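Local structure of aminotransferase class-III (5GHG) at residues 441-444 with 445-449; 299-302 with 303-307; 173-176 with 177-180; 234-238 with 239-243. The protein probably transfers amino groups between amine donors and carbonyl acceptors as an omega-transaminase, with a pyridoxal-phosphate-type cofactor bound here in its pyridoxamine form. The protein carries 1 engineered substitution. All coordinates share one frame; numbering follows the deposited sequence.

Contact 1. Residues 441-444 with 445-449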
loop_
_atom_site.group_PDB
_atom_site.type_symbol
_atom_site.label_atom_id
_atom_site.label_comp_id
_atom_site.label_asym_id
_atom_site.label_seq_id
_atom_site.Cartn_x
_atom_site.Cartn_y
_atom_site.Cartn_z
ATOM N N SER B 441 18.187 20.998 -23.962
ATOM C CA SER B 441 19.527 21.077 -24.529
ATOM C C SER B 441 20.399 19.906 -24.072
ATOM O O SER B 441 21.250 19.434 -24.835
ATOM C CB SER B 441 20.193 22.406 -24.175
ATOM O OG SER B 441 19.475 23.482 -24.735
ATOM N N ALA B 442 20.209 19.424 -22.850
ATOM C CA ALA B 442 20.962 18.251 -22.409
ATOM C C ALA B 442 20.544 17.001 -23.190
ATOM O O ALA B 442 21.378 16.137 -23.498
ATOM C CB ALA B 442 20.785 18.018 -20.914
ATOM N N LEU B 443 19.256 16.882 -23.500
ATOM C CA LEU B 443 18.815 15.771 -24.321
ATOM C C LEU B 443 19.404 15.856 -25.726
ATOM O O LEU B 443 19.877 14.858 -26.269
ATOM C CB LEU B 443 17.296 15.717 -24.379
ATOM C CG LEU B 443 16.719 14.666 -25.324
ATOM C CD1 LEU B 443 17.134 13.248 -24.897
ATOM C CD2 LEU B 443 15.213 14.813 -25.412
ATOM N N GLU B 444 19.369 17.040 -26.333
ATOM C CA GLU B 444 19.920 17.181 -27.677
ATOM C C GLU B 444 21.391 16.775 -27.721
ATOM O O GLU B 444 21.811 16.016 -28.603
ATOM C CB GLU B 444 19.753 18.614 -28.176
ATOM C CG GLU B 444 20.418 18.830 -29.523
ATOM C CD GLU B 444 20.116 20.199 -30.114
ATOM O OE1 GLU B 444 19.706 21.107 -29.363
ATOM O OE2 GLU B 444 20.278 20.344 -31.337
ATOM N N ALA B 445 22.187 17.284 -26.773
ATOM C CA ALA B 445 23.604 16.931 -26.728
ATOM C C ALA B 445 23.790 15.439 -26.449
ATOM O O ALA B 445 24.705 14.807 -26.984
ATOM C CB ALA B 445 24.319 17.773 -25.673
ATOM N N THR B 446 22.936 14.874 -25.599
ATOM C CA THR B 446 22.960 13.438 -25.333
ATOM C C THR B 446 22.755 12.634 -26.614
ATOM O O THR B 446 23.475 11.667 -26.878
ATOM C CB THR B 446 21.868 13.063 -24.326
ATOM O OG1 THR B 446 22.206 13.582 -23.038
ATOM C CG2 THR B 446 21.740 11.568 -24.235
ATOM N N LEU B 447 21.748 13.006 -27.403
ATOM C CA LEU B 447 21.475 12.253 -28.622
ATOM C C LEU B 447 22.639 12.373 -29.610
ATOM O O LEU B 447 22.973 11.406 -30.290
ATOM C CB LEU B 447 20.175 12.725 -29.253
ATOM C CG LEU B 447 18.963 12.455 -28.356
ATOM C CD1 LEU B 447 17.677 12.889 -29.031
ATOM C CD2 LEU B 447 18.894 10.994 -27.969
ATOM N N ASN B 448 23.268 13.548 -29.684
ATOM C CA ASN B 448 24.455 13.692 -30.535
ATOM C C ASN B 448 25.606 12.812 -30.045
ATOM O O ASN B 448 26.276 12.153 -30.845
ATOM C CB ASN B 448 24.869 15.154 -30.608
ATOM C CG ASN B 448 23.892 15.978 -31.410
ATOM O OD1 ASN B 448 23.129 15.430 -32.212
ATOM N ND2 ASN B 448 23.874 17.271 -31.195
ATOM N N ASP B 449 25.849 12.789 -28.728
ATOM C CA ASP B 449 26.889 11.927 -28.169
ATOM C C ASP B 449 26.622 10.459 -28.494
ATOM O O ASP B 449 27.533 9.726 -28.895
ATOM C CB ASP B 449 26.982 12.094 -26.659
ATOM C CG ASP B 449 27.724 13.357 -26.250
ATOM O OD1 ASP B 449 28.291 14.025 -27.144
ATOM O OD2 ASP B 449 27.735 13.667 -25.015
HETATM O O HOH W 1 22.203 18.859 -32.618
#
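Thr446 turns back on the helix and hydrogen-bonds through its side chain to the residue four places earlier. Thr446 OG1 donates to Ala442 O at 2.7 Å. Thr446 N donates to Ala442 O at 2.9 Å. The two donors approach from opposite faces of the carbonyl plane, each tilted about 30° from it, so one oxygen is gripped twice. The first torsion explains this: OG1 lies anti to the carbonyl carbon (chi1 -70°), beside its own backbone N. An alanine here would lose the hydroxyl donor and would probably leave Ala442 O with just the helical bond from this residue.

One residue further along each segment, Leu443 CD1 packs on the branch point CG of Leu447 at 4.0 Å, and the two side chains meet obliquely. Glu444 and Asn448 run side by side in the same direction. Their carboxylate and amide planes are turned 56° apart, and water 1 bridges them. It donates to Glu444 OE2 and accepts from Asn448 ND2, each at 2.7 Å. Asn448 OD1 is hydrogen-bonded to His368, which ties the other end of the amide. Regular backbone bonds underlie these pairs, such as Ala445 N to Ser441 O and Leu447 N to Leu443 O.

The segments are consecutive turns of helix 433-455. Leu443 and Leu447 face strand 380-385, and Leu443 also meets strand 422-425 of the same mixed sheet. Thr446 packs on Val408 and Leu409 of helix 400-411, so helix 433-455 packs against both this sheet and that helix.

Contact 2. Residues 299-302 with 303-307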
loop_
_atom_site.group_PDB
_atom_site.type_symbol
_atom_site.label_atom_id
_atom_site.label_comp_id
_atom_site.label_asym_id
_atom_site.label_seq_id
_atom_site.Cartn_x
_atom_site.Cartn_y
_atom_site.Cartn_z
ATOM N N PHE B 299 -9.890 7.957 -4.209
ATOM C CA PHE B 299 -10.728 7.875 -5.397
ATOM C C PHE B 299 -12.076 8.524 -5.106
ATOM O O PHE B 299 -12.540 8.559 -3.958
ATOM C CB PHE B 299 -10.867 6.446 -5.918
ATOM C CG PHE B 299 -11.503 5.475 -4.951
ATOM C CD1 PHE B 299 -10.725 4.753 -4.054
ATOM C CD2 PHE B 299 -12.882 5.239 -4.990
ATOM C CE1 PHE B 299 -11.306 3.831 -3.197
ATOM C CE2 PHE B 299 -13.474 4.334 -4.122
ATOM C CZ PHE B 299 -12.693 3.626 -3.224
ATOM N N LEU B 300 -12.665 9.089 -6.151
ATOM C CA LEU B 300 -13.983 9.703 -6.097
ATOM C C LEU B 300 -14.960 8.831 -6.872
ATOM O O LEU B 300 -14.595 8.244 -7.904
ATOM C CB LEU B 300 -13.950 11.093 -6.724
ATOM C CG LEU B 300 -13.163 12.163 -5.954
ATOM C CD1 LEU B 300 -12.805 13.302 -6.884
ATOM C CD2 LEU B 300 -14.049 12.671 -4.845
ATOM N N ILE B 301 -16.204 8.767 -6.398
ATOM C CA ILE B 301 -17.249 8.081 -7.144
ATOM C C ILE B 301 -18.449 9.000 -7.292
ATOM O O ILE B 301 -18.730 9.835 -6.419
ATOM C CB ILE B 301 -17.668 6.747 -6.478
ATOM C CG1 ILE B 301 -18.322 7.010 -5.138
ATOM C CG2 ILE B 301 -16.456 5.829 -6.301
ATOM C CD1 ILE B 301 -18.871 5.754 -4.497
ATOM N N ASN B 302 -19.171 8.840 -8.398
ATOM C CA ASN B 302 -20.326 9.698 -8.621
ATOM C C ASN B 302 -21.572 9.067 -7.999
ATOM O O ASN B 302 -21.516 8.006 -7.353
ATOM C CB ASN B 302 -20.486 10.014 -10.098
ATOM C CG ASN B 302 -20.824 8.803 -10.943
ATOM O OD1 ASN B 302 -21.080 7.722 -10.433
ATOM N ND2 ASN B 302 -20.850 8.993 -12.245
ATOM N N GLU B 303 -22.714 9.740 -8.158
ATOM C CA GLU B 303 -23.934 9.262 -7.523
ATOM C C GLU B 303 -24.419 7.955 -8.166
ATOM O O GLU B 303 -24.921 7.070 -7.472
ATOM C CB GLU B 303 -25.019 10.341 -7.596
ATOM C CG GLU B 303 -26.293 9.990 -6.823
ATOM C CD GLU B 303 -26.057 9.851 -5.323
ATOM O OE1 GLU B 303 -26.806 9.091 -4.685
ATOM O OE2 GLU B 303 -25.116 10.493 -4.769
ATOM N N ARG B 304 -24.256 7.828 -9.477
ATOM C CA ARG B 304 -24.588 6.591 -10.162
ATOM C C ARG B 304 -23.920 5.392 -9.494
ATOM O O ARG B 304 -24.557 4.369 -9.244
ATOM C CB ARG B 304 -24.169 6.688 -11.631
ATOM C CG ARG B 304 -24.331 5.420 -12.454
ATOM C CD ARG B 304 -23.606 5.567 -13.768
ATOM N NE ARG B 304 -23.810 4.433 -14.665
ATOM C CZ ARG B 304 -23.192 4.284 -15.829
ATOM N NH1 ARG B 304 -22.309 5.191 -16.235
ATOM N NH2 ARG B 304 -23.454 3.226 -16.583
ATOM N N VAL B 305 -22.620 5.517 -9.185
ATOM C CA VAL B 305 -21.916 4.441 -8.509
ATOM C C VAL B 305 -22.369 4.318 -7.071
ATOM O O VAL B 305 -22.597 3.211 -6.573
ATOM C CB VAL B 305 -20.391 4.655 -8.604
ATOM C CG1 VAL B 305 -19.636 3.620 -7.776
ATOM C CG2 VAL B 305 -19.937 4.623 -10.061
ATOM N N TYR B 306 -22.499 5.445 -6.372
ATOM C CA TYR B 306 -22.735 5.422 -4.931
ATOM C C TYR B 306 -24.169 5.001 -4.573
ATOM O O TYR B 306 -24.369 4.376 -3.536
ATOM C CB TYR B 306 -22.440 6.795 -4.328
ATOM C CG TYR B 306 -22.643 6.876 -2.827
ATOM C CD1 TYR B 306 -21.805 6.208 -1.949
ATOM C CD2 TYR B 306 -23.682 7.647 -2.290
ATOM C CE1 TYR B 306 -21.988 6.285 -0.574
ATOM C CE2 TYR B 306 -23.879 7.733 -0.923
ATOM C CZ TYR B 306 -23.030 7.051 -0.069
ATOM O OH TYR B 306 -23.234 7.133 1.292
ATOM N N ALA B 307 -25.147 5.328 -5.413
ATOM C CA ALA B 307 -26.565 5.136 -5.051
ATOM C C ALA B 307 -26.889 3.714 -4.569
ATOM O O ALA B 307 -27.453 3.579 -3.480
ATOM C CB ALA B 307 -27.450 5.518 -6.234
#
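Asn302 caps the N-terminus of helix 303-306, directly after strand 297-301. From its CB, CG lies between the backbone N and the carbonyl carbon (chi1 66°), which turns the amide back toward the first helical turn. Asn302 OD1 accepts from Val305 N at 3.0 Å, with an N-H...O angle of 162°. Asn302 OD1 also touches Val305 CG2 at 3.3 Å and Arg304 CB at 3.5 Å. ND2 hydrogen-bonds to Asp281, which also forms a salt bridge with Arg304, so this aspartate holds both side chains. Asn302 O accepts a hydrogen bond from Tyr306 N at 2.9 Å, within the carbonyl plane. A leucine in place of Asn302 would probably leave Val305 N without its capping acceptor and Asp281 without the amide donor.

Ile301 packs against the same turn. Ile301 CB meets Val305 CG1 at 3.9 Å, and the two side chains cross at about a right angle. Tyr306 is also in a cation-pi contact with Lys111 of the edge strand 111-115. Ile301 CD1 lies 3.7 Å from Tyr306 CB and reaches the edge of the tyrosine ring, near its plane.

Contact 3. Residues 173-176 with 177-180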
loop_
_atom_site.group_PDB
_atom_site.type_symbol
_atom_site.label_atom_id
_atom_site.label_comp_id
_atom_site.label_asym_id
_atom_site.label_seq_id
_atom_site.Cartn_x
_atom_site.Cartn_y
_atom_site.Cartn_z
ATOM N N LEU B 173 -0.017 -13.688 -12.972
ATOM C CA LEU B 173 -1.046 -12.678 -13.205
ATOM C C LEU B 173 -1.252 -12.525 -14.707
ATOM O O LEU B 173 -0.388 -12.920 -15.480
ATOM C CB LEU B 173 -0.633 -11.348 -12.577
ATOM C CG LEU B 173 -0.306 -11.435 -11.081
ATOM C CD1 LEU B 173 0.141 -10.085 -10.576
ATOM C CD2 LEU B 173 -1.533 -11.942 -10.305
ATOM N N PRO B 174 -2.380 -11.938 -15.132
ATOM C CA PRO B 174 -3.505 -11.399 -14.370
ATOM C C PRO B 174 -4.454 -12.450 -13.798
ATOM O O PRO B 174 -4.593 -13.556 -14.338
ATOM C CB PRO B 174 -4.249 -10.545 -15.403
ATOM C CG PRO B 174 -3.993 -11.277 -16.711
ATOM C CD PRO B 174 -2.532 -11.730 -16.584
ATOM N N ILE B 175 -5.121 -12.103 -12.698
ATOM C CA ILE B 175 -6.159 -12.959 -12.167
ATOM C C ILE B 175 -7.335 -12.992 -13.132
ATOM O O ILE B 175 -7.474 -12.152 -14.044
ATOM C CB ILE B 175 -6.624 -12.483 -10.779
ATOM C CG1 ILE B 175 -7.332 -11.131 -10.908
ATOM C CG2 ILE B 175 -5.433 -12.463 -9.807
ATOM C CD1 ILE B 175 -7.729 -10.523 -9.576
ATOM N N ASP B 176 -8.206 -13.969 -12.912
ATOM C CA ASP B 176 -9.438 -14.068 -13.678
ATOM C C ASP B 176 -10.282 -12.802 -13.460
ATOM O O ASP B 176 -10.242 -12.176 -12.394
ATOM C CB ASP B 176 -10.239 -15.300 -13.233
ATOM C CG ASP B 176 -11.547 -15.453 -13.999
ATOM O OD1 ASP B 176 -11.553 -15.196 -15.231
ATOM O OD2 ASP B 176 -12.571 -15.829 -13.381
ATOM N N ARG B 177 -11.046 -12.447 -14.488
ATOM C CA ARG B 177 -11.971 -11.326 -14.564
ATOM C C ARG B 177 -11.342 -10.070 -15.141
ATOM O O ARG B 177 -12.065 -9.126 -15.453
ATOM C CB ARG B 177 -12.643 -10.987 -13.227
ATOM C CG ARG B 177 -13.542 -12.104 -12.688
ATOM C CD ARG B 177 -14.095 -11.706 -11.323
ATOM N NE ARG B 177 -15.192 -12.557 -10.922
ATOM C CZ ARG B 177 -15.955 -12.344 -9.859
ATOM N NH1 ARG B 177 -15.720 -11.301 -9.067
ATOM N NH2 ARG B 177 -16.948 -13.170 -9.591
ATOM N N ILE B 178 -10.033 -10.028 -15.312
ATOM C CA ILE B 178 -9.372 -8.833 -15.845
ATOM C C ILE B 178 -9.026 -9.115 -17.304
ATOM O O ILE B 178 -8.325 -10.082 -17.607
ATOM C CB ILE B 178 -8.122 -8.462 -15.042
ATOM C CG1 ILE B 178 -8.442 -8.357 -13.564
ATOM C CG2 ILE B 178 -7.507 -7.190 -15.598
ATOM C CD1 ILE B 178 -9.636 -7.514 -13.265
ATOM N N LEU B 179 -9.537 -8.279 -18.201
ATOM C CA LEU B 179 -9.307 -8.371 -19.630
ATOM C C LEU B 179 -8.465 -7.184 -20.081
ATOM O O LEU B 179 -8.517 -6.113 -19.463
ATOM C CB LEU B 179 -10.641 -8.372 -20.379
ATOM C CG LEU B 179 -11.723 -9.293 -19.820
ATOM C CD1 LEU B 179 -13.045 -9.081 -20.535
ATOM C CD2 LEU B 179 -11.290 -10.742 -19.897
ATOM N N HIS B 180 -7.691 -7.368 -21.146
ATOM C CA HIS B 180 -6.903 -6.278 -21.722
ATOM C C HIS B 180 -7.218 -6.117 -23.195
ATOM O O HIS B 180 -7.106 -7.065 -23.957
ATOM C CB HIS B 180 -5.389 -6.487 -21.550
ATOM C CG HIS B 180 -4.951 -6.497 -20.127
ATOM N ND1 HIS B 180 -5.036 -7.623 -19.344
ATOM C CD2 HIS B 180 -4.445 -5.520 -19.335
ATOM C CE1 HIS B 180 -4.601 -7.342 -18.121
ATOM N NE2 HIS B 180 -4.229 -6.074 -18.094
HETATM O O HOH W 2 -7.855 -12.438 -17.053
HETATM O O HOH W 3 -10.683 -13.481 -16.846
#
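Ile175 and Ile178 meet because their first torsions turn both CG1 atoms into the bend between them. Ile175 CG1 stands between the backbone N and the carbonyl carbon (chi1 67°). Ile178 CG1 lies anti to its carbonyl carbon (chi1 -53°). The two CG1 atoms approach to 4.0 Å, and the side chains slant across one another. Pro174, which follows a cis peptide bond, comes near more loosely. Pro174 CB lies 4.4 Å from Ile178 CB. Pro174 CB is also 4.2 Å from His180 CE1, at the edge of the imidazole and near its plane.

Water takes part in the polar contacts. Water 2 donates to Ile175 O at 3.0 Å and to Ile178 O at 2.5 Å, and so spans the two ends of the turn. Water 3 donates to Asp176 OD1 and accepts from Arg177 N at 2.6 Å. The acid is thereby linked to the backbone at the corner.

Asp176 and Arg177 are adjacent but form no salt bridge with each other: Asp176 OD2 stays 4.9 Å from Arg177 NE. The arginine runs extended to NE. Its NH1 forms a salt bridge with Asp172 of the second subunit, and its guanidinium is in a cation-pi contact with Trp130. This corner therefore takes part in the dimer interface.

Ile175 to Ile178 is a type II beta turn, with Arg177 at its third position on a positive phi of 93°. It leads into strand 178-181, an outermost strand of the mixed seven-stranded sheet, paired with strand 143-147.

Contact 4. Residues 234-238 with 239-243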
loop_
_atom_site.group_PDB
_atom_site.type_symbol
_atom_site.label_atom_id
_atom_site.label_comp_id
_atom_site.label_asym_id
_atom_site.label_seq_id
_atom_site.Cartn_x
_atom_site.Cartn_y
_atom_site.Cartn_z
ATOM N N VAL B 234 2.097 7.320 -23.523
ATOM C CA VAL B 234 1.324 7.067 -24.739
ATOM C C VAL B 234 0.135 8.012 -24.768
ATOM O O VAL B 234 -0.760 7.931 -23.931
ATOM C CB VAL B 234 0.872 5.602 -24.840
ATOM C CG1 VAL B 234 0.002 5.416 -26.077
ATOM C CG2 VAL B 234 2.078 4.660 -24.905
ATOM N N VAL B 235 0.135 8.933 -25.720
ATOM C CA VAL B 235 -0.977 9.860 -25.928
ATOM C C VAL B 235 -1.923 9.175 -26.905
ATOM O O VAL B 235 -1.485 8.719 -27.970
ATOM C CB VAL B 235 -0.493 11.220 -26.456
ATOM C CG1 VAL B 235 -1.656 12.177 -26.631
ATOM C CG2 VAL B 235 0.579 11.809 -25.523
ATOM N N PRO B 236 -3.208 9.058 -26.579
ATOM C CA PRO B 236 -4.126 8.330 -27.462
ATOM C C PRO B 236 -4.389 9.153 -28.712
ATOM O O PRO B 236 -4.219 10.373 -28.709
ATOM C CB PRO B 236 -5.393 8.181 -26.612
ATOM C CG PRO B 236 -5.364 9.386 -25.692
ATOM C CD PRO B 236 -3.886 9.624 -25.397
ATOM N N PRO B 237 -4.796 8.504 -29.804
ATOM C CA PRO B 237 -5.064 9.258 -31.027
ATOM C C PRO B 237 -6.281 10.151 -30.854
ATOM O O PRO B 237 -7.120 9.954 -29.968
ATOM C CB PRO B 237 -5.292 8.156 -32.072
ATOM C CG PRO B 237 -5.745 6.988 -31.288
ATOM C CD PRO B 237 -5.059 7.070 -29.968
ATOM N N LYS B 238 -6.364 11.180 -31.686
ATOM C CA LYS B 238 -7.531 12.030 -31.620
ATOM C C LYS B 238 -8.784 11.216 -31.950
ATOM O O LYS B 238 -8.756 10.319 -32.809
ATOM C CB LYS B 238 -7.394 13.238 -32.556
ATOM C CG LYS B 238 -6.978 12.933 -33.965
ATOM C CD LYS B 238 -6.947 14.236 -34.785
ATOM C CE LYS B 238 -6.717 13.989 -36.289
ATOM N NZ LYS B 238 -5.334 13.514 -36.575
ATOM N N THR B 239 -9.866 11.514 -31.227
ATOM C CA THR B 239 -11.176 10.886 -31.279
ATOM C C THR B 239 -11.241 9.580 -30.495
ATOM O O THR B 239 -12.333 9.024 -30.338
ATOM C CB THR B 239 -11.697 10.626 -32.719
ATOM O OG1 THR B 239 -10.985 9.542 -33.332
ATOM C CG2 THR B 239 -11.576 11.895 -33.571
ATOM N N TYR B 240 -10.119 9.081 -29.972
ATOM C CA TYR B 240 -10.142 7.819 -29.237
ATOM C C TYR B 240 -11.124 7.863 -28.070
ATOM O O TYR B 240 -12.008 7.001 -27.945
ATOM C CB TYR B 240 -8.740 7.496 -28.714
ATOM C CG TYR B 240 -8.685 6.310 -27.774
ATOM C CD1 TYR B 240 -8.603 5.010 -28.271
ATOM C CD2 TYR B 240 -8.689 6.490 -26.394
ATOM C CE1 TYR B 240 -8.508 3.931 -27.433
ATOM C CE2 TYR B 240 -8.582 5.396 -25.524
ATOM C CZ TYR B 240 -8.499 4.124 -26.046
ATOM O OH TYR B 240 -8.410 3.012 -25.230
ATOM N N TRP B 241 -10.971 8.835 -27.184
ATOM C CA TRP B 241 -11.786 8.830 -25.982
ATOM C C TRP B 241 -13.262 9.069 -26.279
ATOM O O TRP B 241 -14.137 8.526 -25.590
ATOM C CB TRP B 241 -11.246 9.825 -24.956
ATOM C CG TRP B 241 -10.123 9.215 -24.140
ATOM C CD1 TRP B 241 -8.808 9.572 -24.138
ATOM C CD2 TRP B 241 -10.236 8.104 -23.239
ATOM N NE1 TRP B 241 -8.096 8.767 -23.282
ATOM C CE2 TRP B 241 -8.952 7.856 -22.720
ATOM C CE3 TRP B 241 -11.299 7.301 -22.824
ATOM C CZ2 TRP B 241 -8.700 6.837 -21.784
ATOM C CZ3 TRP B 241 -11.042 6.286 -21.877
ATOM C CH2 TRP B 241 -9.762 6.065 -21.391
ATOM N N GLU B 242 -13.564 9.852 -27.311
ATOM C CA GLU B 242 -14.954 10.036 -27.717
ATOM C C GLU B 242 -15.553 8.720 -28.215
ATOM O O GLU B 242 -16.639 8.321 -27.797
ATOM C CB GLU B 242 -15.052 11.119 -28.790
ATOM C CG GLU B 242 -16.420 11.264 -29.399
ATOM C CD GLU B 242 -16.441 12.202 -30.607
ATOM O OE1 GLU B 242 -17.413 12.143 -31.386
ATOM O OE2 GLU B 242 -15.495 12.999 -30.773
ATOM N N LYS B 243 -14.830 8.021 -29.089
ATOM C CA LYS B 243 -15.332 6.766 -29.630
ATOM C C LYS B 243 -15.393 5.678 -28.577
ATOM O O LYS B 243 -16.339 4.884 -28.560
ATOM C CB LYS B 243 -14.491 6.340 -30.830
ATOM C CG LYS B 243 -14.509 7.366 -31.959
ATOM C CD LYS B 243 -13.476 7.074 -33.052
ATOM C CE LYS B 243 -13.671 8.040 -34.244
ATOM N NZ LYS B 243 -12.515 8.048 -35.182
HETATM O O HOH W 4 -8.707 10.897 -27.427
#
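Pro237 O receives two donors where the loop turns into helix 240-250. Tyr240 N donates to Pro237 O at 3.1 Å, with an N-H...O angle of 158°. This donor sits above the carbonyl plane, 42° out of it. Water 4 also donates to Pro237 O, at 3.1 Å, and accepts from Trp241 N. Two backbone N-H groups at the helix start are thus satisfied by one carbonyl, one directly and one through water.

Thr239 is at the N-cap position, but its side chain makes no capping bond. Thr239 OG1 instead accepts from Lys243 NZ at 2.8 Å, one turn along. Lys243 NZ also hydrogen-bonds to Thr201 of helix 196-214. The helical backbone bond runs from Lys243 N to Thr239 O. Tyr240 OH is hydrogen-bonded to Arg147, and Lys238 N to Glu196.

The prolines supply the apolar part. Pro236 CB lies 3.7 Å from Tyr240 CD2, and Pro236 CG reaches Trp241 CD1 at 3.8 Å, so one ring touches both aromatics. Pro237 CD packs on Tyr240 CB at 3.9 Å. The aromatics also meet each other: Tyr240 CE2 lies over the centre of a Trp241 ring face.

The bond from Tyr240 N to Pro237 O is the i+3 to i bond that closes a type II beta turn. Thr239 holds a left-handed backbone (phi 81°) within it, and the turn runs straight into the N-terminus of helix 240-250.

How the contacts relate
Contacts 2 and 3 belong to the same mixed seven-stranded sheet. Contact 3 leads into 178-181, one of its two outermost strands, while contact 2 follows strand 297-301, next to the other edge strand 111-115. Their centres are about 24 Å apart. Contact 4 starts a helix that packs on strand 219-224 of this sheet, and its nearest atoms are about 9 Å from contact 3. Contact 1 lies on a helix packed against the other seven-stranded sheet, its centre about 47 Å from that of contact 2, across the chain's centre. The side chains of Trp241 (contact 4) and His180 (contact 3) lie about 11 and 12 Å from the bound pyridoxamine phosphate.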